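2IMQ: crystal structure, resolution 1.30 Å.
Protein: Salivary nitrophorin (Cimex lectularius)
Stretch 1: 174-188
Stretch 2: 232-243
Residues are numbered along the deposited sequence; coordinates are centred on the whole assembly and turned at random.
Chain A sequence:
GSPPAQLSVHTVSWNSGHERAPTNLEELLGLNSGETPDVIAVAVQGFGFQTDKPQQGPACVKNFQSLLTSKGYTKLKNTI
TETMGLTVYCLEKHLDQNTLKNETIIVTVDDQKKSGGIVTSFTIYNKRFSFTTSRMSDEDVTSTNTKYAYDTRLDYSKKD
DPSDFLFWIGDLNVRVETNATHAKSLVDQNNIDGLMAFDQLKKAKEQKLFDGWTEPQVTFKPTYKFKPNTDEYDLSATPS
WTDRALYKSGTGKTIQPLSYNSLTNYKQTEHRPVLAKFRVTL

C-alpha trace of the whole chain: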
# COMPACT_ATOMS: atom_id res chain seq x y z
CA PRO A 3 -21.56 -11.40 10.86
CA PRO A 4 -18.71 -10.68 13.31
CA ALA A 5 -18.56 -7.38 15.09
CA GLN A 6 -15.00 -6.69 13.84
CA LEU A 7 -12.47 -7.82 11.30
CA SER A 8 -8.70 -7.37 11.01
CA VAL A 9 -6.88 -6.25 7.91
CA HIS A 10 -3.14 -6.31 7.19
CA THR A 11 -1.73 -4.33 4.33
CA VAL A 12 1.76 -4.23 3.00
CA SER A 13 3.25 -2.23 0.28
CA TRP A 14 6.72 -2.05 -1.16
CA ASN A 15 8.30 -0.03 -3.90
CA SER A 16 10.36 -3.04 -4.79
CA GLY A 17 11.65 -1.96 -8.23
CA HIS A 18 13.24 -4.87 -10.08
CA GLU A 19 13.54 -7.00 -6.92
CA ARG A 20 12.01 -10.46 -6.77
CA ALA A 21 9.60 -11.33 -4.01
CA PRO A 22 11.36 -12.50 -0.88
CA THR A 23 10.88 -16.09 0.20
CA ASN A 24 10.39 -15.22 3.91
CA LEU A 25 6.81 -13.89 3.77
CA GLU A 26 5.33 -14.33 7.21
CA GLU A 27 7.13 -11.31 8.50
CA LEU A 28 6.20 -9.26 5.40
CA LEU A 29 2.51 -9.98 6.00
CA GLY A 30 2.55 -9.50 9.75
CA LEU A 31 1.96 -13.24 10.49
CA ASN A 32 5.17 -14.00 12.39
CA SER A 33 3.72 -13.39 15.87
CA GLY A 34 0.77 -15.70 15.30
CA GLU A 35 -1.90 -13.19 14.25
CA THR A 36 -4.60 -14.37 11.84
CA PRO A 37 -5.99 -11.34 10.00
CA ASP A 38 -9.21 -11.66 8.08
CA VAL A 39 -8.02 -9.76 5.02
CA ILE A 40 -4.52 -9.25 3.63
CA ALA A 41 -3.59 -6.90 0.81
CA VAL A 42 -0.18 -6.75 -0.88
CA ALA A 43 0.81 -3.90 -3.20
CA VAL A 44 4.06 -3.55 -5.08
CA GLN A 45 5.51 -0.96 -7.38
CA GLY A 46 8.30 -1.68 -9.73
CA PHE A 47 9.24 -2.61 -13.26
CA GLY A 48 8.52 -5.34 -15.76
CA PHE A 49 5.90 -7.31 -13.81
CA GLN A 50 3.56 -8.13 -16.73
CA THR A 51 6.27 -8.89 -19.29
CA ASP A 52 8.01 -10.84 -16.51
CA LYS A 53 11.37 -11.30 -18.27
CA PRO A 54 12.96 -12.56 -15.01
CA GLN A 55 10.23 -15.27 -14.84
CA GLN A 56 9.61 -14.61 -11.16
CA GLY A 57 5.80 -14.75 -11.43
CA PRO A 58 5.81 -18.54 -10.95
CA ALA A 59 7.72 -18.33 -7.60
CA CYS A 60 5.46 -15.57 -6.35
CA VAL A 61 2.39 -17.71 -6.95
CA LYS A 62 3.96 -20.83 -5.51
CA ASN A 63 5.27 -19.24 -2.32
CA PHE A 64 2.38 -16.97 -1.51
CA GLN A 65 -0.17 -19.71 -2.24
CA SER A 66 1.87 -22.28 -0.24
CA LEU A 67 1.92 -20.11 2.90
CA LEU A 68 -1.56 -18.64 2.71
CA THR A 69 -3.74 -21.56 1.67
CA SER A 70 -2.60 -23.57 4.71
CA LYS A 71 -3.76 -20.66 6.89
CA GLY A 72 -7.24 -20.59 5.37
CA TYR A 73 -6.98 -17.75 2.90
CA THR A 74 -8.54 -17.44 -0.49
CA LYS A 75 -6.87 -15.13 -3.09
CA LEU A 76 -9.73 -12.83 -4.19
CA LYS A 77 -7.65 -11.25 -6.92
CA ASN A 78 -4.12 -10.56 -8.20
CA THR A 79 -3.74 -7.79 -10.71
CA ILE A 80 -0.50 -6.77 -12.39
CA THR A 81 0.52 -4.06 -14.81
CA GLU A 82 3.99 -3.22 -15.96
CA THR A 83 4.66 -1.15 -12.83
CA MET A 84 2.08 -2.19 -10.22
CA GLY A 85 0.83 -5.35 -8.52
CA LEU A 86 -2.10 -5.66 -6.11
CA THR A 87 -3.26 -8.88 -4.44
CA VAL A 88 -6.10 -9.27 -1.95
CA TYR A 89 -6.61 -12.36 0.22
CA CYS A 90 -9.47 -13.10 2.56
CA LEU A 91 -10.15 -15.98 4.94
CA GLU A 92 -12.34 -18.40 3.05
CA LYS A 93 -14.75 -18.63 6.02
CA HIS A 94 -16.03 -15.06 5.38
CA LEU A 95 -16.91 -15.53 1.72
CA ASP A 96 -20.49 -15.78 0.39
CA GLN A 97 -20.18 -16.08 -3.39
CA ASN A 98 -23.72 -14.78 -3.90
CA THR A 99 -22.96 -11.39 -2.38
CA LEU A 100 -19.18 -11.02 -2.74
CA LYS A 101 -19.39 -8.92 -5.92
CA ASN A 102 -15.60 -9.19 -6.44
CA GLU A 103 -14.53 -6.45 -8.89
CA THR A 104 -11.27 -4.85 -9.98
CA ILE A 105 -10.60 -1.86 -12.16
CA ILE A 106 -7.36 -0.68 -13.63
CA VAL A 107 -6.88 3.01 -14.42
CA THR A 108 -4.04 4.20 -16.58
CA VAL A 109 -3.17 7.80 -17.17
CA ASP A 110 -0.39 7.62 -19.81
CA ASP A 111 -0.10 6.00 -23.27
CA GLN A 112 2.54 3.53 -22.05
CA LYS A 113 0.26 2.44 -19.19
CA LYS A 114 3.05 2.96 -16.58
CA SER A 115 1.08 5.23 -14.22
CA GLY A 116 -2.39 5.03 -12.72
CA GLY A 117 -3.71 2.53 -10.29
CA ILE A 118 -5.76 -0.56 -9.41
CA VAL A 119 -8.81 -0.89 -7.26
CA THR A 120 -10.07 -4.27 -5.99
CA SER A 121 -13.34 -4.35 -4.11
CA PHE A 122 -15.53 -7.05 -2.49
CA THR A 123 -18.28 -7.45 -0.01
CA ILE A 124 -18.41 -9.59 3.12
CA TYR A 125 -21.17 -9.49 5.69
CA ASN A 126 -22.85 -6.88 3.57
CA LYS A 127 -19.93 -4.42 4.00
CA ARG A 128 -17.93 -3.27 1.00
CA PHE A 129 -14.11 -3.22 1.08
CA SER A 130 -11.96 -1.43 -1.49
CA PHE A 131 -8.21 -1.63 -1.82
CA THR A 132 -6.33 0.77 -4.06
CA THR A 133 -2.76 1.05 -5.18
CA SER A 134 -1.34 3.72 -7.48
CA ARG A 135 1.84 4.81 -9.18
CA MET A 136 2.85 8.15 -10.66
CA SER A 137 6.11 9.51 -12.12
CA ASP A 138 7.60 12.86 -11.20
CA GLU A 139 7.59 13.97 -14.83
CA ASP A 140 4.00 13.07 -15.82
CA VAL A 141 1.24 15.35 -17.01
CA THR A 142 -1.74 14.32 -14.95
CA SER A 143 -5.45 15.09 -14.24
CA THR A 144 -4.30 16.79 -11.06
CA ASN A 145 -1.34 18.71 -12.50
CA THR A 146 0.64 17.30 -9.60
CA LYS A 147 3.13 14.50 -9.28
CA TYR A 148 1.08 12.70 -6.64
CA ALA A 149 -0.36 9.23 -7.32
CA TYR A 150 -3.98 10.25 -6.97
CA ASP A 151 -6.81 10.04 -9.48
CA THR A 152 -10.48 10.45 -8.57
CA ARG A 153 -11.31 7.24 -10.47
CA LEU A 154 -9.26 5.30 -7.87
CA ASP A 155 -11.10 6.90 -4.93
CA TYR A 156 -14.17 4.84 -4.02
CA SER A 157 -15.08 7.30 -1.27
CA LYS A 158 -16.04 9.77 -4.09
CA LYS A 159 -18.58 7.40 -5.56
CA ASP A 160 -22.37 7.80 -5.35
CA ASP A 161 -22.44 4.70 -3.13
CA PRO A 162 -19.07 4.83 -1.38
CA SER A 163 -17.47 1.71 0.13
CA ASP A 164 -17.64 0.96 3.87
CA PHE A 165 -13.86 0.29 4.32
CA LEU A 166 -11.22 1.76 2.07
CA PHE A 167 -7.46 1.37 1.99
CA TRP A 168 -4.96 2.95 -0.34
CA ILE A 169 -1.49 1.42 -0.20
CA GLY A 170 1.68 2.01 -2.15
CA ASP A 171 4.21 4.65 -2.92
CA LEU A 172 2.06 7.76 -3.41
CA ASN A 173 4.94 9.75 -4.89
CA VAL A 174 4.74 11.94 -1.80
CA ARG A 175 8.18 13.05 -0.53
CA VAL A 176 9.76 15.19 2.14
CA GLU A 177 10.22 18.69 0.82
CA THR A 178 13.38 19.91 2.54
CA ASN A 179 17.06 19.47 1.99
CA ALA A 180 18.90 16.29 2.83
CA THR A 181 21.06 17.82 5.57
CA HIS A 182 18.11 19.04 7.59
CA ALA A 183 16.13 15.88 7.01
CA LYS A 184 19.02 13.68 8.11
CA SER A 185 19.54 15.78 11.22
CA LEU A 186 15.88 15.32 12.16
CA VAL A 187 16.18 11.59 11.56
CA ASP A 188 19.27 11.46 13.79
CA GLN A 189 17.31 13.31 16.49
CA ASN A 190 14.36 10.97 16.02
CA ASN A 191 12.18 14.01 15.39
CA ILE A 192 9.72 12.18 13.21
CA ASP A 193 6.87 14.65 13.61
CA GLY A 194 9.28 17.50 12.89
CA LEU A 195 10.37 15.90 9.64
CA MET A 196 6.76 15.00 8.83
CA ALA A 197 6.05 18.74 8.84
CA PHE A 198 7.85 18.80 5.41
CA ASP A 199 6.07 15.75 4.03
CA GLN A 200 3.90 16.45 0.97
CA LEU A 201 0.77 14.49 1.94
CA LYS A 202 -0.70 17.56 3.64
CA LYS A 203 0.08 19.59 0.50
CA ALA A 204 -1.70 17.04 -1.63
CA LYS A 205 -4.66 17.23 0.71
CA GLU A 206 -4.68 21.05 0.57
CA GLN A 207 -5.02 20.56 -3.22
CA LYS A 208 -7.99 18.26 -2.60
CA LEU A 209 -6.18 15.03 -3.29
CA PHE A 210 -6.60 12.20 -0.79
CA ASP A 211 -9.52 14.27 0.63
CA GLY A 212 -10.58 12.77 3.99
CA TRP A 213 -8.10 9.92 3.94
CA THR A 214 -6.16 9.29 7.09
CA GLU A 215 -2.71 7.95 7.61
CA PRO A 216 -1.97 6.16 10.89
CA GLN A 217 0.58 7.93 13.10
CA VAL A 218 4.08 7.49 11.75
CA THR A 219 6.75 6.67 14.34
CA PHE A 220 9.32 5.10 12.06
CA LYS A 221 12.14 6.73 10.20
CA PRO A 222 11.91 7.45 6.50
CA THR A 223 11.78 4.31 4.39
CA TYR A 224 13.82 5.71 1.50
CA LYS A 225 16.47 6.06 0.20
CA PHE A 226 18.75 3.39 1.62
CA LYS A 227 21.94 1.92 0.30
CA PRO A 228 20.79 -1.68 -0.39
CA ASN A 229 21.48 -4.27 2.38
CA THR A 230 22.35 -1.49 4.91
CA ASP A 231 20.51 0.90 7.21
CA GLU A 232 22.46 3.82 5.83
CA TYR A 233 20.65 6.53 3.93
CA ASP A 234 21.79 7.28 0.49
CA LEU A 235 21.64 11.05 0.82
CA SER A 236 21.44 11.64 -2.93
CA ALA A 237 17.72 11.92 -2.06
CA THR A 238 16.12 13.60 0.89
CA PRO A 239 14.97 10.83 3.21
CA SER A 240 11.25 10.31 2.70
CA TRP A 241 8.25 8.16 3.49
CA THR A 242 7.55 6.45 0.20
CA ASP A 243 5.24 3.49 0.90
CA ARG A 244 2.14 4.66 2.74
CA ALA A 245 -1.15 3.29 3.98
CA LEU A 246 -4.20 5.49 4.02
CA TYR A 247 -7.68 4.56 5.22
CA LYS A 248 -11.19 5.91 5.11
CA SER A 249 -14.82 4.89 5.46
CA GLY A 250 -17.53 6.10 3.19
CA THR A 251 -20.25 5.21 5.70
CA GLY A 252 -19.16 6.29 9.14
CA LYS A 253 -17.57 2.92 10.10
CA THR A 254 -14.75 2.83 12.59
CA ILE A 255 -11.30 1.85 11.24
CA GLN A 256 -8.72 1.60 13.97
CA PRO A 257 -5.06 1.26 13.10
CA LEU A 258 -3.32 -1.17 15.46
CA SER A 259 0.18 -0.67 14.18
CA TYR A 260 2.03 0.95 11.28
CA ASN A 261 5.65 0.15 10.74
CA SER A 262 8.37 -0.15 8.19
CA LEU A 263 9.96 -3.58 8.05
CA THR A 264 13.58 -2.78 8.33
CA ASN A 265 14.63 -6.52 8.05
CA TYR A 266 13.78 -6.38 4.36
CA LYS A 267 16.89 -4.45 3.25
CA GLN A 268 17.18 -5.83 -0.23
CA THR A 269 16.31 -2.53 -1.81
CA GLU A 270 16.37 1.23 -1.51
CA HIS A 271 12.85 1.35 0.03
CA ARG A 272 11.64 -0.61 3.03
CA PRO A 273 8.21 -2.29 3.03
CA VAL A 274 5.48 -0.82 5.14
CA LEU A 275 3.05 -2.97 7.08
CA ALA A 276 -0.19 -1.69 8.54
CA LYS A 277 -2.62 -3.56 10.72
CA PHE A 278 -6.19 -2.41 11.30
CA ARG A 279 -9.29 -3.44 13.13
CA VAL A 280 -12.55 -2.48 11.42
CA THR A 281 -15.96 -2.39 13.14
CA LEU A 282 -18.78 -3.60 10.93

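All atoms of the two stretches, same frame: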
# COMPACT_ATOMS: atom_id res chain seq x y z
N VAL A 174 4.66 10.89 -2.82
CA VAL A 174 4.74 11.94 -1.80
C VAL A 174 6.16 11.86 -1.15
O VAL A 174 6.56 10.78 -0.73
CB VAL A 174 3.64 11.75 -0.72
CG1 VAL A 174 3.89 12.62 0.46
CG2 VAL A 174 2.29 12.04 -1.33
N ARG A 175 6.81 13.00 -1.05
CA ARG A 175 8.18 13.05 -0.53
C ARG A 175 8.29 14.13 0.55
O ARG A 175 7.35 14.84 0.82
CB ARG A 175 9.18 13.26 -1.65
CG ARG A 175 9.12 12.19 -2.76
CD ARG A 175 9.64 10.88 -2.24
NE ARG A 175 9.76 9.82 -3.22
CZ ARG A 175 8.84 8.88 -3.42
NH1 ARG A 175 7.69 8.90 -2.75
NH2 ARG A 175 9.06 7.93 -4.30
N VAL A 176 9.47 14.18 1.15
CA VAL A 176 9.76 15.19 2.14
C VAL A 176 10.42 16.35 1.45
O VAL A 176 11.51 16.21 0.88
CB VAL A 176 10.66 14.56 3.23
CG1 VAL A 176 11.28 15.60 4.14
CG2 VAL A 176 9.88 13.56 4.10
N GLU A 177 9.79 17.51 1.53
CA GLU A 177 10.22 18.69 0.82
C GLU A 177 11.10 19.56 1.73
O GLU A 177 10.69 20.61 2.19
CB GLU A 177 8.99 19.43 0.32
CG GLU A 177 9.33 20.47 -0.72
CD GLU A 177 8.16 21.08 -1.42
OE1 GLU A 177 7.11 20.42 -1.54
OE2 GLU A 177 8.35 22.25 -1.89
N THR A 178 12.31 19.12 1.95
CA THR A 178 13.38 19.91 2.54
C THR A 178 14.68 19.34 2.04
O THR A 178 14.74 18.36 1.31
CB THR A 178 13.29 19.90 4.07
OG1 THR A 178 14.18 20.87 4.63
CG2 THR A 178 13.60 18.57 4.70
N ASN A 179 15.79 19.96 2.43
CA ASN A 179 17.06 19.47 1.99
C ASN A 179 17.51 18.27 2.80
O ASN A 179 17.01 18.01 3.90
CB ASN A 179 18.11 20.60 2.02
CG ASN A 179 18.36 21.07 3.42
OD1 ASN A 179 19.07 20.40 4.17
ND2 ASN A 179 17.81 22.20 3.77
N ALA A 180 18.45 17.54 2.25
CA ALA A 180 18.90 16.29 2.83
C ALA A 180 19.58 16.50 4.16
O ALA A 180 19.53 15.67 5.05
CB ALA A 180 19.77 15.52 1.92
N THR A 181 20.31 17.59 4.30
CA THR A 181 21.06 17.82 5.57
C THR A 181 20.11 17.99 6.73
O THR A 181 20.24 17.33 7.77
CB THR A 181 21.87 19.11 5.51
OG1 THR A 181 22.44 19.26 4.21
CG2 THR A 181 23.03 19.04 6.52
N HIS A 182 19.08 18.81 6.55
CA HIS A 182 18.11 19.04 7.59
C HIS A 182 17.32 17.77 7.88
O HIS A 182 17.09 17.43 9.02
CB HIS A 182 17.24 20.20 7.20
CG HIS A 182 16.28 20.62 8.26
ND1 HIS A 182 16.69 20.99 9.53
CD2 HIS A 182 14.95 20.75 8.23
CE1 HIS A 182 15.62 21.33 10.23
NE2 HIS A 182 14.54 21.17 9.47
N ALA A 183 16.88 17.09 6.83
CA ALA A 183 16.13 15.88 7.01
C ALA A 183 16.94 14.83 7.79
O ALA A 183 16.42 14.22 8.74
CB ALA A 183 15.76 15.30 5.63
N LYS A 184 18.19 14.65 7.41
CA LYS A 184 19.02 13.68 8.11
C LYS A 184 19.25 14.05 9.57
O LYS A 184 19.23 13.20 10.46
CB LYS A 184 20.30 13.42 7.38
CG LYS A 184 21.18 12.33 8.05
CD LYS A 184 20.49 10.97 8.09
CE LYS A 184 21.48 9.82 8.29
NZ LYS A 184 22.40 10.12 9.37
N SER A 185 19.42 15.34 9.83
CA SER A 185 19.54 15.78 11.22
C SER A 185 18.30 15.45 12.02
O SER A 185 18.41 14.98 13.14
CB SER A 185 19.80 17.27 11.28
OG SER A 185 19.96 17.70 12.62
N LEU A 186 17.09 15.67 11.47
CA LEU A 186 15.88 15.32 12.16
C LEU A 186 15.74 13.82 12.37
O LEU A 186 15.33 13.38 13.42
CB LEU A 186 14.67 15.92 11.43
CG LEU A 186 14.55 17.44 11.48
CD1 LEU A 186 13.49 17.96 10.57
CD2 LEU A 186 14.18 17.95 12.89
N VAL A 187 16.16 13.03 11.38
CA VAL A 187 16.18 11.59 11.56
C VAL A 187 17.10 11.23 12.74
O VAL A 187 16.75 10.42 13.60
CB VAL A 187 16.61 10.90 10.30
CG1 VAL A 187 16.87 9.41 10.54
CG2 VAL A 187 15.55 11.07 9.17
N ASP A 188 18.30 11.80 12.77
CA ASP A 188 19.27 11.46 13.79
C ASP A 188 18.74 11.84 15.17
O ASP A 188 19.06 11.19 16.18
CB ASP A 188 20.58 12.22 13.55
CG ASP A 188 21.36 11.72 12.38
OD1 ASP A 188 21.06 10.63 11.80
OD2 ASP A 188 22.35 12.39 11.98
N GLU A 232 21.85 2.52 6.07
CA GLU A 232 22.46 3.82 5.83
C GLU A 232 21.70 4.53 4.72
O GLU A 232 21.50 4.00 3.62
CB GLU A 232 23.93 3.69 5.49
CG GLU A 232 24.77 3.11 6.63
CD GLU A 232 26.17 2.76 6.22
OE1 GLU A 232 26.69 3.40 5.26
OE2 GLU A 232 26.73 1.84 6.85
N TYR A 233 21.29 5.74 5.00
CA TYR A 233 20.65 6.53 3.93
C TYR A 233 21.64 6.89 2.87
O TYR A 233 22.76 7.30 3.15
CB TYR A 233 19.98 7.79 4.44
CG TYR A 233 18.76 7.49 5.26
CD1 TYR A 233 18.83 7.46 6.62
CD2 TYR A 233 17.53 7.24 4.66
CE1 TYR A 233 17.74 7.17 7.38
CE2 TYR A 233 16.46 6.95 5.39
CZ TYR A 233 16.53 6.90 6.76
OH TYR A 233 15.48 6.61 7.58
N ASP A 234 21.21 6.68 1.65
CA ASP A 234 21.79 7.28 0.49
C ASP A 234 21.25 8.70 0.36
O ASP A 234 20.08 8.92 -0.04
CB ASP A 234 21.46 6.44 -0.72
CG ASP A 234 21.99 7.03 -2.00
OD1 ASP A 234 22.45 8.17 -1.98
OD2 ASP A 234 21.93 6.43 -3.10
N LEU A 235 22.08 9.68 0.71
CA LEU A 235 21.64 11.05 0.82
C LEU A 235 21.66 11.84 -0.47
O LEU A 235 21.42 13.03 -0.46
CB LEU A 235 22.36 11.77 1.95
CG LEU A 235 22.11 11.09 3.31
CD1 LEU A 235 23.15 11.52 4.31
CD2 LEU A 235 20.67 11.31 3.79
N SER A 236 21.80 11.12 -1.60
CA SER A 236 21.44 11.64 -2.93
C SER A 236 19.96 12.02 -3.07
O SER A 236 19.59 12.80 -3.93
CB SER A 236 21.78 10.66 -4.05
OG SER A 236 21.04 9.46 -4.00
N ALA A 237 19.12 11.49 -2.20
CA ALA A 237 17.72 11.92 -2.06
C ALA A 237 17.46 12.31 -0.61
O ALA A 237 17.96 11.71 0.33
CB ALA A 237 16.80 10.77 -2.47
N THR A 238 16.61 13.29 -0.46
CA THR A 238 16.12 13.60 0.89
C THR A 238 15.35 12.42 1.43
O THR A 238 14.40 11.93 0.80
CB THR A 238 15.21 14.83 0.86
OG1 THR A 238 16.02 15.93 0.41
CG2 THR A 238 14.65 15.16 2.22
N PRO A 239 15.72 11.91 2.59
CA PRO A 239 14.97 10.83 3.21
C PRO A 239 13.48 11.14 3.25
O PRO A 239 13.06 12.21 3.67
CB PRO A 239 15.57 10.76 4.64
CG PRO A 239 17.00 11.20 4.47
CD PRO A 239 16.89 12.29 3.39
N SER A 240 12.68 10.15 2.85
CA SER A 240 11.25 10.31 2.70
C SER A 240 10.50 9.05 3.06
O SER A 240 11.08 7.96 3.07
CB SER A 240 10.89 10.68 1.23
OG SER A 240 11.41 11.91 0.86
N TRP A 241 9.20 9.24 3.30
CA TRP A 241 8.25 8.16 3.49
C TRP A 241 7.59 7.88 2.16
O TRP A 241 6.74 8.65 1.69
CB TRP A 241 7.26 8.53 4.56
CG TRP A 241 7.89 8.53 5.93
CD1 TRP A 241 8.09 7.47 6.74
CD2 TRP A 241 8.34 9.68 6.66
NE1 TRP A 241 8.68 7.88 7.90
CE2 TRP A 241 8.81 9.24 7.89
CE3 TRP A 241 8.42 11.04 6.36
CZ2 TRP A 241 9.30 10.10 8.84
CZ3 TRP A 241 8.92 11.90 7.32
CH2 TRP A 241 9.36 11.41 8.54
N THR A 242 7.99 6.79 1.55
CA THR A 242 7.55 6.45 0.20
C THR A 242 6.30 5.58 0.21
O THR A 242 5.20 6.05 -0.10
CB THR A 242 8.69 5.91 -0.59
OG1 THR A 242 9.23 4.79 0.09
CG2 THR A 242 9.76 6.93 -0.71
N ASP A 243 6.43 4.37 0.71
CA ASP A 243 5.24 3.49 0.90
C ASP A 243 4.38 4.01 2.04
O ASP A 243 4.89 4.26 3.13
CB ASP A 243 5.70 2.07 1.19
CG ASP A 243 6.20 1.41 -0.08
OD1 ASP A 243 5.31 0.97 -0.88
OD2 ASP A 243 7.41 1.31 -0.40
O HOH W 1 4.82 8.56 -0.98

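The apolar centre of the contact is built around Val176, whose CA-to-CB bond points toward the second stretch. Its CG2 lies 3.7 Å from Trp241 CE3, approaching the indole obliquely, while its CG1 comes within 3.9 Å of Thr238 CG2. Thr238 CG2 also sits 3.6 Å from Ala183 CB, and Ala183 CB in turn meets Pro239 CD at 3.9 Å. Ala183 lies in the helix of residues 180-188, and one turn further along Val187 also points toward the partner: its CG1 is 4.0 Å from Tyr233 CE1. Lys184 contributes its aliphatic portion, with CE 3.9 Å from Tyr233 CD1 and CB 4.2 Å from Leu235 CD2. The apolar surface thus runs from the extended segment onto the helix.

From Val174 to Ala180 the register runs in opposite directions: CA atoms of Val174 and Thr242 are 6.5 Å apart, those of Val176 and Ser240 5.1 Å, and those of Ala180 and Thr238 4.3 Å. Once the helix begins the order no longer holds, since Ala183 CA lies nearest Pro239 CA, at 6.4 Å. Neither partner forms a regular strand here, and side-chain hydroxyls supply both direct hydrogen bonds across the contact. Val176 N donates to Ser240 OG at 3.0 Å with an N-H...acceptor angle of 165°. Ser240 OG donates its own proton to Thr238 O, also at 3.0 Å, so one hydroxyl both receives the neighbouring amide and ties its own loop together. Thr238 OG1 donates to Thr178 O at 2.9 Å. Ala180 N is 3.4 Å from Thr238 OG1, but the angle is too poor for a hydrogen bond.

This threonine docks just before the helix, where Asn179 provides the N-cap: its OD1 accepts from His182 N at 2.9 Å. Further along, Lys184 NZ forms a salt bridge with Asp188 OD1 at 2.8 Å, pairing the lysine's charge within the helix while its carbon chain packs against the other stretch.

At the opposite end of the register, Val174 O and Trp241 O approach to 3.2 Å; both are acceptors and cannot bond directly. Water 1 links the stretches there, donating to Val174 O at 2.8 Å and to Thr242 O at 2.7 Å, although more acceptors lie within reach than it has protons. Arg175 NH1 donates to Val174 O at 3.0 Å, and Thr242 CG2 lies over one face of the guanidinium, 3.5 Å from Arg175 CZ. Pro239 O, 3.4 Å from Val176 CB, is buried without a polar partner.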